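Local coordinates for protein formimidoylglutamase (Bacillus subtilis, PDB 3M1R) that hydrolyses N-formimidoyl-L-glutamate to L-glutamate and formamide in histidine degradation, using a pair of manganese ions in each subunit, at residues K144-D157 against K236-V248. Residues are numbered along the deposited sequence; the frame is centred on the assembly and turned at random.
Sequences KGTTAVIQFDAHHD and KTDFIFISVDMDV. With CA (calcium ion), chain B; CA (calcium ion), chain C.
Asp-153 and Asp-245 meet across two calcium ions, which occupy the sites inferred for manganese. A carboxylate can span two metals: Asp-153 binds one ion through OD1 (2.4 Å) and the other through OD2 (2.7 Å), while Asp-245 bridges both through OD2 alone. Their planes stand 66° apart, and the shared calcium probably makes the 3.0 Å between Asp-153 OD2 and Asp-245 OD2 tolerable. His-155 ND1 and both oxygens of Asp-247 complete the protein ligands of the first ion; Asp-157, also bidentate, and Asn-130 serve the second. In the second shell, His-155 N closes an Asx turn onto Asp-153 OD1 (2.7 Å). The Gln-151 amide suits its place by doing both jobs: NE2 gives Asp-153 OD2 a nearly straight hydrogen bond (170°) from above the carboxylate plane, and OE1 accepts from Gln-188. This cluster sits at the C-terminal ends of 147-152 and 239-245, adjacent strands of the parallel sheet of the arginase-family α/β fold. Behind it, Phe-152 N bonds Ser-243 O (2.8 Å). Phe-152 CG lies beside that N (chi1 -73°), turning the apolar ring toward Val-244 CG2, 4.0 Å from CD2, and it packs against Leu-270 and Ile-277 of helix 267-278. At the far end Thr-146 O accepts from Asp-238 N and Phe-239 N, Lys-144 CB makes a CH-pi contact over the Phe-239 ring, and at Gly-145 a CB would jam against the preceding carbonyl O.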
ATOM      1  N   LYS D 144      42.982  14.537   4.806  1.00 66.20           N
ATOM      2  CA  LYS D 144      43.670  13.881   3.703  1.00 60.46           C
ATOM      3  C   LYS D 144      44.471  14.860   2.860  1.00 64.56           C
ATOM      4  O   LYS D 144      45.652  14.634   2.584  1.00 66.56           O
ATOM      5  CB  LYS D 144      42.665  13.126   2.841  1.00 56.81           C
ATOM      6  CG  LYS D 144      42.032  11.937   3.552  1.00 54.28           C
ATOM      7  CD  LYS D 144      43.105  10.932   3.979  1.00 63.24           C
ATOM      8  CE  LYS D 144      42.504   9.751   4.716  1.00 67.35           C
ATOM      9  NZ  LYS D 144      43.548   8.833   5.243  1.00 67.95           N
ATOM     10  N   GLY D 145      43.834  15.954   2.459  1.00 57.84           N
ATOM     11  CA  GLY D 145      44.485  16.957   1.638  1.00 52.05           C
ATOM     12  C   GLY D 145      43.556  17.470   0.556  1.00 57.50           C
ATOM     13  O   GLY D 145      42.339  17.255   0.615  1.00 57.92           O
ATOM     14  N   THR D 146      44.124  18.147  -0.437  1.00 59.17           N
ATOM     15  CA  THR D 146      43.342  18.680  -1.546  1.00 61.88           C
ATOM     16  C   THR D 146      42.506  17.596  -2.231  1.00 61.26           C
ATOM     17  O   THR D 146      43.037  16.667  -2.841  1.00 63.58           O
ATOM     18  CB  THR D 146      44.235  19.368  -2.580  1.00 63.54           C
ATOM     19  OG1 THR D 146      44.929  20.452  -1.951  1.00 62.58           O
ATOM     20  CG2 THR D 146      43.390  19.916  -3.714  1.00 63.85           C
ATOM     21  N   THR D 147      41.193  17.734  -2.138  1.00 57.93           N
ATOM     22  CA  THR D 147      40.290  16.675  -2.565  1.00 55.97           C
ATOM     23  C   THR D 147      39.415  17.102  -3.742  1.00 53.69           C
ATOM     24  O   THR D 147      38.897  18.219  -3.781  1.00 51.64           O
ATOM     25  CB  THR D 147      39.409  16.224  -1.375  1.00 61.01           C
ATOM     26  OG1 THR D 147      40.259  15.830  -0.291  1.00 65.56           O
ATOM     27  CG2 THR D 147      38.497  15.053  -1.755  1.00 54.00           C
ATOM     28  N   ALA D 148      39.277  16.213  -4.716  1.00 55.38           N
ATOM     29  CA  ALA D 148      38.318  16.416  -5.788  1.00 56.46           C
ATOM     30  C   ALA D 148      37.029  15.705  -5.400  1.00 47.40           C
ATOM     31  O   ALA D 148      37.081  14.652  -4.767  1.00 45.46           O
ATOM     32  CB  ALA D 148      38.838  15.852  -7.066  1.00 37.83           C
ATOM     33  N   VAL D 149      35.887  16.268  -5.788  1.00 43.78           N
ATOM     34  CA  VAL D 149      34.596  15.635  -5.512  1.00 40.15           C
ATOM     35  C   VAL D 149      33.899  15.317  -6.820  1.00 44.97           C
ATOM     36  O   VAL D 149      33.709  16.199  -7.668  1.00 42.64           O
ATOM     37  CB  VAL D 149      33.663  16.519  -4.643  1.00 42.01           C
ATOM     38  CG1 VAL D 149      32.325  15.791  -4.346  1.00 31.01           C
ATOM     39  CG2 VAL D 149      34.347  16.934  -3.344  1.00 42.72           C
ATOM     40  N   ILE D 150      33.555  14.045  -6.998  1.00 42.61           N
ATOM     41  CA  ILE D 150      32.669  13.652  -8.075  1.00 43.51           C
ATOM     42  C   ILE D 150      31.269  13.488  -7.491  1.00 44.51           C
ATOM     43  O   ILE D 150      31.006  12.555  -6.725  1.00 42.69           O
ATOM     44  CB  ILE D 150      33.146  12.372  -8.758  1.00 46.64           C
ATOM     45  CG1 ILE D 150      34.489  12.638  -9.452  1.00 45.74           C
ATOM     46  CG2 ILE D 150      32.114  11.878  -9.768  1.00 45.71           C
ATOM     47  CD1 ILE D 150      35.193  11.398  -9.891  1.00 50.81           C
ATOM     48  N   GLN D 151      30.395  14.429  -7.847  1.00 37.39           N
ATOM     49  CA  GLN D 151      29.033  14.511  -7.317  1.00 37.27           C
ATOM     50  C   GLN D 151      28.041  14.019  -8.376  1.00 35.07           C
ATOM     51  O   GLN D 151      27.846  14.681  -9.398  1.00 33.96           O
ATOM     52  CB  GLN D 151      28.736  15.968  -6.919  1.00 40.98           C
ATOM     53  CG  GLN D 151      27.284  16.292  -6.528  1.00 45.14           C
ATOM     54  CD  GLN D 151      27.032  17.802  -6.376  1.00 46.87           C
ATOM     55  OE1 GLN D 151      27.937  18.624  -6.554  1.00 46.28           O
ATOM     56  NE2 GLN D 151      25.797  18.163  -6.059  1.00 52.27           N
ATOM     57  N   PHE D 152      27.456  12.839  -8.159  1.00 31.61           N
ATOM     58  CA  PHE D 152      26.370  12.371  -9.014  1.00 35.79           C
ATOM     59  C   PHE D 152      25.074  13.000  -8.501  1.00 36.22           C
ATOM     60  O   PHE D 152      24.675  12.777  -7.352  1.00 37.26           O
ATOM     61  CB  PHE D 152      26.266  10.847  -8.999  1.00 36.11           C
ATOM     62  CG  PHE D 152      27.365  10.156  -9.764  1.00 33.27           C
ATOM     63  CD1 PHE D 152      27.235   9.912 -11.120  1.00 31.48           C
ATOM     64  CD2 PHE D 152      28.517   9.752  -9.126  1.00 31.45           C
ATOM     65  CE1 PHE D 152      28.236   9.280 -11.813  1.00 37.37           C
ATOM     66  CE2 PHE D 152      29.535   9.126  -9.823  1.00 36.83           C
ATOM     67  CZ  PHE D 152      29.392   8.882 -11.159  1.00 37.07           C
ATOM     68  N   ASP D 153      24.431  13.800  -9.341  1.00 35.87           N
ATOM     69  CA  ASP D 153      23.298  14.591  -8.886  1.00 35.17           C
ATOM     70  C   ASP D 153      22.478  15.187 -10.020  1.00 38.78           C
ATOM     71  O   ASP D 153      23.034  15.641 -11.032  1.00 36.75           O
ATOM     72  CB  ASP D 153      23.790  15.726  -7.964  1.00 35.47           C
ATOM     73  CG  ASP D 153      22.818  16.012  -6.853  1.00 32.36           C
ATOM     74  OD1 ASP D 153      21.624  16.051  -7.175  1.00 33.65           O
ATOM     75  OD2 ASP D 153      23.225  16.179  -5.682  1.00 34.19           O
ATOM     76  N   ALA D 154      21.151  15.182  -9.852  1.00 29.22           N
ATOM     77  CA  ALA D 154      20.283  15.969 -10.719  1.00 30.89           C
ATOM     78  C   ALA D 154      20.394  17.455 -10.375  1.00 37.57           C
ATOM     79  O   ALA D 154      20.036  18.290 -11.193  1.00 37.04           O
ATOM     80  CB  ALA D 154      18.788  15.520 -10.583  1.00 31.82           C
ATOM     81  N   HIS D 155      20.852  17.776  -9.160  1.00 38.44           N
ATOM     82  CA  HIS D 155      20.819  19.156  -8.655  1.00 36.49           C
ATOM     83  C   HIS D 155      22.187  19.671  -8.252  1.00 38.65           C
ATOM     84  O   HIS D 155      23.026  18.904  -7.791  1.00 38.90           O
ATOM     85  CB  HIS D 155      19.921  19.272  -7.422  1.00 33.10           C
ATOM     86  CG  HIS D 155      18.654  18.492  -7.521  1.00 41.84           C
ATOM     87  ND1 HIS D 155      18.598  17.139  -7.252  1.00 45.72           N
ATOM     88  CD2 HIS D 155      17.405  18.856  -7.876  1.00 34.60           C
ATOM     89  CE1 HIS D 155      17.362  16.712  -7.407  1.00 39.29           C
ATOM     90  NE2 HIS D 155      16.615  17.727  -7.797  1.00 41.15           N
ATOM     91  N   HIS D 156      22.374  20.988  -8.367  1.00 45.86           N
ATOM     92  CA  HIS D 156      23.643  21.638  -8.031  1.00 46.87           C
ATOM     93  C   HIS D 156      23.942  21.549  -6.542  1.00 46.05           C
ATOM     94  O   HIS D 156      25.099  21.380  -6.144  1.00 42.36           O
ATOM     95  CB  HIS D 156      23.639  23.108  -8.463  1.00 48.04           C
ATOM     96  CG  HIS D 156      23.628  23.302  -9.950  1.00 45.26           C
ATOM     97  ND1 HIS D 156      24.655  22.877 -10.763  1.00 42.20           N
ATOM     98  CD2 HIS D 156      22.717  23.883 -10.768  1.00 44.81           C
ATOM     99  CE1 HIS D 156      24.375  23.176 -12.020  1.00 44.93           C
ATOM    100  NE2 HIS D 156      23.203  23.791 -12.049  1.00 46.77           N
ATOM    101  N   ASP D 157      22.893  21.647  -5.729  1.00 39.22           N
ATOM    102  CA  ASP D 157      23.013  21.651  -4.270  1.00 40.29           C
ATOM    103  C   ASP D 157      23.862  22.776  -3.732  1.00 43.46           C
ATOM    104  O   ASP D 157      24.672  22.564  -2.828  1.00 44.32           O
ATOM    105  CB  ASP D 157      23.578  20.341  -3.743  1.00 40.39           C
ATOM    106  CG  ASP D 157      22.526  19.282  -3.591  1.00 43.37           C
ATOM    107  OD1 ASP D 157      21.357  19.537  -3.970  1.00 43.25           O
ATOM    108  OD2 ASP D 157      22.866  18.195  -3.075  1.00 42.06           O
ATOM    109  N   LYS D 236      45.150  18.252 -10.472  1.00 78.44           N
ATOM    110  CA  LYS D 236      45.155  19.405  -9.578  1.00 81.96           C
ATOM    111  C   LYS D 236      44.864  18.996  -8.140  1.00 79.30           C
ATOM    112  O   LYS D 236      44.739  19.854  -7.269  1.00 81.59           O
ATOM    113  CB  LYS D 236      44.102  20.431 -10.005  1.00 83.99           C
ATOM    114  CG  LYS D 236      44.174  20.886 -11.444  1.00 84.27           C
ATOM    115  CD  LYS D 236      43.031  21.847 -11.735  1.00 81.59           C
ATOM    116  CE  LYS D 236      42.911  22.164 -13.216  1.00 82.05           C
ATOM    117  NZ  LYS D 236      41.687  22.972 -13.511  1.00 85.25           N
ATOM    118  N   THR D 237      44.737  17.694  -7.892  1.00 71.18           N
ATOM    119  CA  THR D 237      44.293  17.214  -6.582  1.00 63.11           C
ATOM    120  C   THR D 237      45.018  15.948  -6.122  1.00 63.95           C
ATOM    121  O   THR D 237      45.625  15.221  -6.922  1.00 64.35           O
ATOM    122  CB  THR D 237      42.774  16.967  -6.557  1.00 58.66           C
ATOM    123  OG1 THR D 237      42.430  16.003  -7.558  1.00 57.15           O
ATOM    124  CG2 THR D 237      42.021  18.249  -6.844  1.00 59.27           C
ATOM    125  N   ASP D 238      44.949  15.693  -4.820  1.00 60.37           N
ATOM    126  CA  ASP D 238      45.622  14.550  -4.225  1.00 60.43           C
ATOM    127  C   ASP D 238      44.701  13.361  -4.020  1.00 59.41           C
ATOM    128  O   ASP D 238      45.158  12.221  -4.038  1.00 62.63           O
ATOM    129  CB  ASP D 238      46.255  14.945  -2.893  1.00 64.64           C
ATOM    130  CG  ASP D 238      47.518  15.758  -3.072  1.00 70.93           C
ATOM    131  OD1 ASP D 238      48.292  15.457  -4.005  1.00 72.35           O
ATOM    132  OD2 ASP D 238      47.737  16.693  -2.277  1.00 77.95           O
ATOM    133  N   PHE D 239      43.412  13.626  -3.811  1.00 54.19           N
ATOM    134  CA  PHE D 239      42.435  12.562  -3.570  1.00 55.10           C
ATOM    135  C   PHE D 239      41.117  12.842  -4.272  1.00 55.90           C
ATOM    136  O   PHE D 239      40.805  13.988  -4.601  1.00 54.39           O
ATOM    137  CB  PHE D 239      42.151  12.414  -2.077  1.00 53.20           C
ATOM    138  CG  PHE D 239      43.379  12.226  -1.239  1.00 58.27           C
ATOM    139  CD1 PHE D 239      44.091  13.322  -0.777  1.00 59.65           C
ATOM    140  CD2 PHE D 239      43.810  10.956  -0.896  1.00 61.99           C
ATOM    141  CE1 PHE D 239      45.215  13.156  -0.002  1.00 64.19           C
ATOM    142  CE2 PHE D 239      44.938  10.781  -0.117  1.00 65.74           C
ATOM    143  CZ  PHE D 239      45.640  11.883   0.330  1.00 64.96           C
ATOM    144  N   ILE D 240      40.336  11.790  -4.482  1.00 52.52           N
ATOM    145  CA  ILE D 240      38.998  11.939  -5.027  1.00 51.30           C
ATOM    146  C   ILE D 240      37.984  11.367  -4.043  1.00 52.22           C
ATOM    147  O   ILE D 240      38.253  10.357  -3.393  1.00 49.52           O
ATOM    148  CB  ILE D 240      38.856  11.249  -6.391  1.00 58.03           C
ATOM    149  CG1 ILE D 240      39.089   9.750  -6.252  1.00 67.19           C
ATOM    150  CG2 ILE D 240      39.843  11.838  -7.394  1.00 62.50           C
ATOM    151  CD1 ILE D 240      39.463   9.083  -7.552  1.00 71.02           C
ATOM    152  N   PHE D 241      36.841  12.047  -3.906  1.00 46.66           N
ATOM    153  CA  PHE D 241      35.741  11.568  -3.082  1.00 44.11           C
ATOM    154  C   PHE D 241      34.519  11.436  -3.969  1.00 41.22           C
ATOM    155  O   PHE D 241      34.207  12.329  -4.748  1.00 42.05           O
ATOM    156  CB  PHE D 241      35.471  12.532  -1.922  1.00 48.81           C
ATOM    157  CG  PHE D 241      34.337  12.101  -1.013  1.00 44.18           C
ATOM    158  CD1 PHE D 241      34.557  11.201   0.019  1.00 47.37           C
ATOM    159  CD2 PHE D 241      33.065  12.616  -1.179  1.00 43.36           C
ATOM    160  CE1 PHE D 241      33.527  10.814   0.862  1.00 47.51           C
ATOM    161  CE2 PHE D 241      32.025  12.237  -0.334  1.00 45.16           C
ATOM    162  CZ  PHE D 241      32.257  11.340   0.690  1.00 45.63           C
ATOM    163  N   ILE D 242      33.851  10.299  -3.871  1.00 45.21           N
ATOM    164  CA  ILE D 242      32.708  10.015  -4.710  1.00 39.22           C
ATOM    165  C   ILE D 242      31.436  10.223  -3.903  1.00 44.97           C
ATOM    166  O   ILE D 242      31.207   9.526  -2.917  1.00 40.02           O
ATOM    167  CB  ILE D 242      32.726   8.559  -5.206  1.00 34.22           C
ATOM    168  CG1 ILE D 242      33.993   8.258  -6.007  1.00 34.47           C
ATOM    169  CG2 ILE D 242      31.491   8.264  -6.049  1.00 34.49           C
ATOM    170  CD1 ILE D 242      34.058   6.799  -6.410  1.00 34.58           C
ATOM    171  N   SER D 243      30.615  11.184  -4.319  1.00 44.87           N
ATOM    172  CA  SER D 243      29.327  11.411  -3.673  1.00 40.54           C
ATOM    173  C   SER D 243      28.187  11.017  -4.589  1.00 36.20           C
ATOM    174  O   SER D 243      27.935  11.663  -5.608  1.00 34.14           O
ATOM    175  CB  SER D 243      29.167  12.875  -3.248  1.00 42.87           C
ATOM    176  OG  SER D 243      27.976  13.048  -2.481  1.00 49.94           O
ATOM    177  N   VAL D 244      27.487   9.956  -4.223  1.00 35.61           N
ATOM    178  CA  VAL D 244      26.364   9.514  -5.026  1.00 33.96           C
ATOM    179  C   VAL D 244      25.037   9.918  -4.399  1.00 31.44           C
ATOM    180  O   VAL D 244      24.648   9.407  -3.347  1.00 36.08           O
ATOM    181  CB  VAL D 244      26.355   8.002  -5.222  1.00 30.30           C
ATOM    182  CG1 VAL D 244      25.147   7.628  -6.090  1.00 30.41           C
ATOM    183  CG2 VAL D 244      27.650   7.562  -5.869  1.00 30.42           C
ATOM    184  N   ASP D 245      24.358  10.854  -5.050  1.00 33.87           N
ATOM    185  CA  ASP D 245      23.012  11.237  -4.666  1.00 31.15           C
ATOM    186  C   ASP D 245      22.105  10.425  -5.570  1.00 31.14           C
ATOM    187  O   ASP D 245      22.119  10.577  -6.784  1.00 36.04           O
ATOM    188  CB  ASP D 245      22.814  12.731  -4.881  1.00 26.66           C
ATOM    189  CG  ASP D 245      21.401  13.202  -4.542  1.00 32.98           C
ATOM    190  OD1 ASP D 245      20.427  12.430  -4.599  1.00 31.84           O
ATOM    191  OD2 ASP D 245      21.283  14.382  -4.204  1.00 44.32           O
HETATM  192  N   MSE D 246      21.345   9.526  -4.970  1.00 29.54           N
HETATM  193  CA  MSE D 246      20.617   8.531  -5.748  1.00 35.04           C
HETATM  194  C   MSE D 246      19.557   9.156  -6.639  1.00 33.03           C
HETATM  195  O   MSE D 246      19.094   8.523  -7.582  1.00 32.54           O
HETATM  196  CB  MSE D 246      20.014   7.446  -4.837  1.00 29.04           C
HETATM  197  CG  MSE D 246      21.071   6.541  -4.179  1.00 26.54           C
HETATM  198 SE   MSE D 246      22.140   5.442  -5.434  0.88 38.94          SE
HETATM  199  CE  MSE D 246      20.734   4.152  -5.880  1.00 34.20           C
ATOM    200  N   ASP D 247      19.190  10.411  -6.378  1.00 29.36           N
ATOM    201  CA  ASP D 247      18.156  11.021  -7.205  1.00 27.71           C
ATOM    202  C   ASP D 247      18.675  11.447  -8.576  1.00 28.67           C
ATOM    203  O   ASP D 247      17.904  11.902  -9.414  1.00 32.93           O
ATOM    204  CB  ASP D 247      17.382  12.139  -6.482  1.00 32.58           C
ATOM    205  CG  ASP D 247      18.221  13.366  -6.228  1.00 42.35           C
ATOM    206  OD1 ASP D 247      19.202  13.614  -6.988  1.00 37.08           O
ATOM    207  OD2 ASP D 247      17.883  14.086  -5.259  1.00 39.98           O
ATOM    208  N   VAL D 248      19.965  11.240  -8.816  1.00 28.38           N
ATOM    209  CA  VAL D 248      20.513  11.346 -10.169  1.00 29.84           C
ATOM    210  C   VAL D 248      19.858  10.289 -11.075  1.00 31.52           C
ATOM    211  O   VAL D 248      19.792  10.442 -12.292  1.00 30.26           O
ATOM    212  CB  VAL D 248      22.047  11.144 -10.162  1.00 27.04           C
ATOM    213  CG1 VAL D 248      22.411   9.648 -10.044  1.00 25.40           C
ATOM    214  CG2 VAL D 248      22.674  11.741 -11.403  1.00 27.44           C
TER
HETATM  215 CA    CA B 321      19.727  15.627  -5.828  1.00 37.99          CA
HETATM  216 CA    CA C 322      21.119  16.907  -4.228  1.00 84.93          CA